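Local coordinates for teichoic acid biosynthesis protein F (Staphylococcus epidermidis, PDB 3L7I) that is a teichoic acid biosynthesis protein whose modelled part has a GT-B-like fold of two parallel-sheet domains, at residues N382-W387 with Y415-H420; N424-L429 with P466-N471. All coordinates share one frame; numbering follows the deposited sequence.

Interaction 1: residues N382-W387 with Y415-H420; sequences NYRYIW and YSEASH
A single surface salt bridge between Arg-384 and Glu-417 makes this contact, at the end of the seven-stranded parallel sheet where its strands begin. The sheet is the Rossmann-like sheet of a GT-B-type domain, with strand order 3-2-1-4-5-6-7. Arg-384 opens strand 384-389. Glu-417 is the last residue of helix 409-417, and the chain then enters strand 418-423. Strand 354-358 runs between these two strands, so the salt bridge spans it. NH2 of Arg-384 lies 2.8 Å from OE1 of Glu-417. The hydrogen bond within this pair is weak, because the N-H points well off the acceptor (125°). The guanidinium and carboxylate planes are turned 39° apart, and OE2 of Glu-417 is 4.0 Å from the same NH2, so one guanidinium nitrogen and one carboxylate oxygen make the contact. The arginine chain bends at chi3 (97°), which swings the guanidinium toward the helix end. CD1 of Ile-386 lies over one face of the guanidinium, 3.5 Å from its plane. Both charges have a second partner. NH1 of Arg-384 pairs with Glu-402 on the neighbouring edge strand, and OE1 of Glu-417 also takes Lys-351. The four residues alternate in charge. With OE1 shared between two cations, the carboxylate is probably kept ionised, and the link across the sheet rests more on charge than on a well-directed hydrogen bond.

Interaction 2: residues N424-L429 with P466-N471; sequences NARTPL and PKYKRN
Arg-426 and Leu-429 of the loop after strand 418-423 meet Tyr-468 and Asn-471 of helix 465-476 in a loose contact. NH2 of Arg-426 is 4.0 Å from the backbone O of Asn-471, too long for a hydrogen bond. NH1 of the same guanidinium approaches OH of Tyr-468 at 4.2 Å, and the guanidinium and ring planes stand almost perpendicular (88°). Leu-429 brings CD1 to 3.9 Å from O of Asn-471, so this carbonyl is met by both a charged group and a methyl. The same methyl lies 4.3 Å from OD1 of Asn-471. Tyr-468 reaches the loop with its hydroxyl end, since CG stands opposite the backbone N (chi1 166°). Arg-426 bends at chi3 (66°) on its way to the helix. Further out, Arg-426 makes a cation-pi contact with Phe-472, the next residue of the helix, and its side chain touches Glu-475. Glu-475 also accepts a hydrogen bond from the backbone N of Thr-427, and Arg-478, beyond the helix, donates one to O of Pro-428. These bonds anchor the backbone at Thr-427 and Pro-428. The contact joins a loop at the ends of the sheet strands to the helix that leads to strand 481-484. It relies on van der Waals touch and electrostatics. The positive guanidinium would be drawn weakly to the carbonyl, while firmer bonds nearby hold the loop to the helix region.

Both contacts belong to the domain with the seven-stranded parallel sheet, and their centres are 23 Å apart. They follow in series: interaction 1 closes before interaction 2 opens, and their segments adjoin only in sequence. Strand 418-423 connects them. Segment 415-420 ends the helix and includes the first residues of the strand, and segment 424-429 leaves it, so the two contacts sit at opposite ends of one strand. Interaction 1 ties strand 384-389 to the end of helix 409-417. Interaction 2 brings the loop after the far end of strand 418-423 against helix 465-476. Interaction 1 links, and interaction 2 packs, elements of one Rossmann-like domain, as in GT-B folds; the six-stranded sheet lies outside both.

Interaction 1: residues N382-W387 with Y415-H420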
# COMPACT_ATOMS: atom_id res chain seq x y z
N ASN A 382 7.90 -35.74 -31.68
CA ASN A 382 8.01 -34.32 -31.98
C ASN A 382 7.16 -33.39 -31.11
O ASN A 382 6.88 -32.26 -31.48
CB ASN A 382 7.78 -34.07 -33.48
CG ASN A 382 8.69 -34.93 -34.38
OD1 ASN A 382 9.84 -35.21 -34.03
ND2 ASN A 382 8.16 -35.36 -35.53
N TYR A 383 6.77 -33.86 -29.93
CA TYR A 383 6.09 -32.98 -28.98
C TYR A 383 7.10 -32.44 -27.96
O TYR A 383 8.18 -33.02 -27.78
CB TYR A 383 4.99 -33.73 -28.25
CG TYR A 383 3.77 -34.05 -29.07
CD1 TYR A 383 3.13 -35.27 -28.92
CD2 TYR A 383 3.23 -33.14 -29.96
CE1 TYR A 383 2.00 -35.58 -29.64
CE2 TYR A 383 2.09 -33.44 -30.70
CZ TYR A 383 1.48 -34.67 -30.53
OH TYR A 383 0.35 -35.02 -31.23
N ARG A 384 6.76 -31.33 -27.30
CA ARG A 384 7.61 -30.83 -26.23
C ARG A 384 7.33 -31.62 -24.94
O ARG A 384 6.29 -31.43 -24.30
CB ARG A 384 7.44 -29.32 -26.02
CG ARG A 384 8.44 -28.73 -25.01
CD ARG A 384 8.69 -27.23 -25.21
NE ARG A 384 7.90 -26.36 -24.32
CZ ARG A 384 8.38 -25.77 -23.23
NH1 ARG A 384 9.65 -25.93 -22.87
NH2 ARG A 384 7.58 -25.00 -22.49
N TYR A 385 8.24 -32.51 -24.57
CA TYR A 385 8.11 -33.25 -23.32
C TYR A 385 8.89 -32.60 -22.17
O TYR A 385 10.08 -32.27 -22.29
CB TYR A 385 8.53 -34.70 -23.51
CG TYR A 385 7.65 -35.43 -24.50
CD1 TYR A 385 6.45 -36.01 -24.09
CD2 TYR A 385 8.00 -35.53 -25.83
CE1 TYR A 385 5.63 -36.68 -24.99
CE2 TYR A 385 7.19 -36.20 -26.74
CZ TYR A 385 6.01 -36.77 -26.32
OH TYR A 385 5.20 -37.43 -27.23
N ILE A 386 8.19 -32.41 -21.05
CA ILE A 386 8.78 -31.81 -19.86
C ILE A 386 8.57 -32.73 -18.65
O ILE A 386 7.47 -33.22 -18.42
CB ILE A 386 8.16 -30.44 -19.59
CG1 ILE A 386 8.40 -29.53 -20.79
CG2 ILE A 386 8.79 -29.81 -18.37
CD1 ILE A 386 7.53 -28.29 -20.84
N TRP A 387 9.64 -32.98 -17.89
CA TRP A 387 9.53 -33.68 -16.60
C TRP A 387 9.81 -32.77 -15.39
O TRP A 387 10.74 -31.96 -15.40
CB TRP A 387 10.44 -34.91 -16.56
CG TRP A 387 9.79 -36.16 -17.09
CD1 TRP A 387 9.65 -36.54 -18.40
CD2 TRP A 387 9.18 -37.20 -16.31
NE1 TRP A 387 8.98 -37.74 -18.49
CE2 TRP A 387 8.69 -38.16 -17.22
CE3 TRP A 387 9.03 -37.41 -14.95
CZ2 TRP A 387 8.03 -39.31 -16.79
CZ3 TRP A 387 8.38 -38.55 -14.53
CH2 TRP A 387 7.89 -39.48 -15.45
N TYR A 415 3.84 -25.82 -16.45
CA TYR A 415 2.46 -26.09 -16.06
C TYR A 415 1.41 -25.12 -16.64
O TYR A 415 0.28 -25.52 -16.93
CB TYR A 415 2.34 -26.20 -14.54
CG TYR A 415 2.73 -27.57 -14.09
CD1 TYR A 415 1.84 -28.62 -14.19
CD2 TYR A 415 4.01 -27.82 -13.61
CE1 TYR A 415 2.20 -29.86 -13.82
CE2 TYR A 415 4.37 -29.05 -13.24
CZ TYR A 415 3.47 -30.07 -13.35
OH TYR A 415 3.83 -31.34 -12.97
N SER A 416 1.79 -23.86 -16.81
CA SER A 416 0.95 -22.93 -17.52
C SER A 416 0.86 -23.28 -19.00
O SER A 416 -0.21 -23.18 -19.62
CB SER A 416 1.52 -21.52 -17.37
OG SER A 416 0.70 -20.59 -18.07
N GLU A 417 1.98 -23.69 -19.59
CA GLU A 417 2.04 -23.88 -21.03
C GLU A 417 1.46 -25.19 -21.50
O GLU A 417 1.10 -25.32 -22.66
CB GLU A 417 3.48 -23.74 -21.55
CG GLU A 417 3.98 -22.30 -21.61
CD GLU A 417 5.38 -22.19 -22.23
OE1 GLU A 417 5.71 -23.02 -23.11
OE2 GLU A 417 6.14 -21.28 -21.82
N ALA A 418 1.36 -26.17 -20.62
CA ALA A 418 1.01 -27.53 -21.06
C ALA A 418 -0.47 -27.72 -21.41
O ALA A 418 -1.36 -27.20 -20.74
CB ALA A 418 1.46 -28.56 -20.05
N SER A 419 -0.72 -28.49 -22.46
CA SER A 419 -2.08 -28.84 -22.82
C SER A 419 -2.49 -30.08 -22.04
O SER A 419 -3.68 -30.34 -21.87
CB SER A 419 -2.17 -29.14 -24.31
OG SER A 419 -1.46 -30.33 -24.60
N HIS A 420 -1.49 -30.83 -21.58
CA HIS A 420 -1.71 -32.05 -20.82
C HIS A 420 -0.79 -32.24 -19.61
O HIS A 420 0.44 -32.20 -19.75
CB HIS A 420 -1.60 -33.26 -21.73
CG HIS A 420 -2.78 -33.44 -22.61
ND1 HIS A 420 -2.95 -32.72 -23.78
CD2 HIS A 420 -3.87 -34.24 -22.50
CE1 HIS A 420 -4.08 -33.09 -24.35
NE2 HIS A 420 -4.66 -34.00 -23.59

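Interaction 2: residues N424-L429 with P466-N471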
# COMPACT_ATOMS: atom_id res chain seq x y z
N ASN A 424 0.71 -39.46 -11.29
CA ASN A 424 0.26 -40.59 -10.53
C ASN A 424 0.09 -40.22 -9.05
O ASN A 424 0.07 -41.10 -8.18
CB ASN A 424 1.28 -41.70 -10.64
CG ASN A 424 2.57 -41.33 -9.95
OD1 ASN A 424 2.84 -40.16 -9.74
ND2 ASN A 424 3.36 -42.33 -9.59
N ALA A 425 -0.01 -38.93 -8.76
CA ALA A 425 -0.24 -38.52 -7.38
C ALA A 425 -0.85 -37.15 -7.41
O ALA A 425 -0.88 -36.51 -8.46
CB ALA A 425 1.03 -38.52 -6.59
N ARG A 426 -1.34 -36.69 -6.27
CA ARG A 426 -2.00 -35.40 -6.21
C ARG A 426 -1.02 -34.33 -6.62
O ARG A 426 0.12 -34.39 -6.19
CB ARG A 426 -2.49 -35.12 -4.79
CG ARG A 426 -3.57 -36.04 -4.38
CD ARG A 426 -3.75 -35.97 -2.91
NE ARG A 426 -4.23 -34.66 -2.57
CZ ARG A 426 -4.42 -34.25 -1.33
NH1 ARG A 426 -4.15 -35.08 -0.34
NH2 ARG A 426 -4.86 -33.01 -1.11
N THR A 427 -1.43 -33.39 -7.47
CA THR A 427 -0.56 -32.26 -7.76
C THR A 427 -1.10 -31.03 -7.05
O THR A 427 -2.31 -30.91 -6.87
CB THR A 427 -0.28 -32.02 -9.30
OG1 THR A 427 -1.38 -31.36 -9.90
CG2 THR A 427 0.02 -33.32 -10.06
N PRO A 428 -0.20 -30.13 -6.61
CA PRO A 428 -0.52 -29.00 -5.73
C PRO A 428 -1.71 -28.14 -6.19
O PRO A 428 -1.92 -27.96 -7.39
CB PRO A 428 0.76 -28.16 -5.72
CG PRO A 428 1.84 -29.08 -6.14
CD PRO A 428 1.22 -30.14 -7.03
N LEU A 429 -2.47 -27.61 -5.24
CA LEU A 429 -3.60 -26.75 -5.57
C LEU A 429 -3.21 -25.33 -6.05
O LEU A 429 -3.99 -24.68 -6.75
CB LEU A 429 -4.56 -26.69 -4.41
CG LEU A 429 -5.30 -28.00 -4.19
CD1 LEU A 429 -6.20 -27.89 -2.98
CD2 LEU A 429 -6.10 -28.37 -5.43
N PRO A 466 -12.26 -32.79 8.09
CA PRO A 466 -13.14 -32.15 7.10
C PRO A 466 -12.35 -31.27 6.14
O PRO A 466 -12.69 -31.26 4.95
CB PRO A 466 -14.06 -31.27 7.96
CG PRO A 466 -13.97 -31.83 9.31
CD PRO A 466 -12.60 -32.40 9.46
N LYS A 467 -11.35 -30.54 6.64
CA LYS A 467 -10.56 -29.66 5.79
C LYS A 467 -9.61 -30.46 4.89
O LYS A 467 -9.15 -29.98 3.86
CB LYS A 467 -9.79 -28.63 6.63
CG LYS A 467 -9.06 -27.58 5.80
CD LYS A 467 -8.94 -26.23 6.52
CE LYS A 467 -8.22 -25.19 5.64
NZ LYS A 467 -8.43 -23.78 6.11
N TYR A 468 -9.34 -31.69 5.29
CA TYR A 468 -8.45 -32.56 4.54
C TYR A 468 -9.20 -33.19 3.38
O TYR A 468 -8.70 -33.24 2.25
CB TYR A 468 -7.87 -33.64 5.45
CG TYR A 468 -7.21 -34.75 4.69
CD1 TYR A 468 -5.85 -34.71 4.41
CD2 TYR A 468 -7.96 -35.83 4.24
CE1 TYR A 468 -5.24 -35.72 3.70
CE2 TYR A 468 -7.35 -36.86 3.53
CZ TYR A 468 -5.99 -36.80 3.27
OH TYR A 468 -5.41 -37.81 2.55
N LYS A 469 -10.40 -33.67 3.67
CA LYS A 469 -11.31 -34.12 2.63
C LYS A 469 -11.72 -32.99 1.68
O LYS A 469 -11.80 -33.19 0.47
CB LYS A 469 -12.53 -34.83 3.24
CG LYS A 469 -12.20 -36.14 3.95
CD LYS A 469 -13.45 -36.96 4.22
CE LYS A 469 -13.27 -37.93 5.39
NZ LYS A 469 -14.57 -38.39 5.94
N ARG A 470 -11.99 -31.80 2.22
CA ARG A 470 -12.30 -30.68 1.35
C ARG A 470 -11.19 -30.49 0.33
O ARG A 470 -11.44 -30.36 -0.86
CB ARG A 470 -12.53 -29.38 2.13
CG ARG A 470 -12.29 -28.11 1.30
CD ARG A 470 -12.99 -26.87 1.84
NE ARG A 470 -12.28 -26.18 2.93
CZ ARG A 470 -11.03 -25.71 2.84
NH1 ARG A 470 -10.33 -25.89 1.73
NH2 ARG A 470 -10.48 -25.08 3.87
N ASN A 471 -9.94 -30.48 0.79
CA ASN A 471 -8.82 -30.24 -0.09
C ASN A 471 -8.61 -31.37 -1.07
O ASN A 471 -8.22 -31.13 -2.22
CB ASN A 471 -7.54 -30.02 0.69
CG ASN A 471 -7.48 -28.65 1.31
OD1 ASN A 471 -8.11 -27.70 0.82
ND2 ASN A 471 -6.73 -28.52 2.41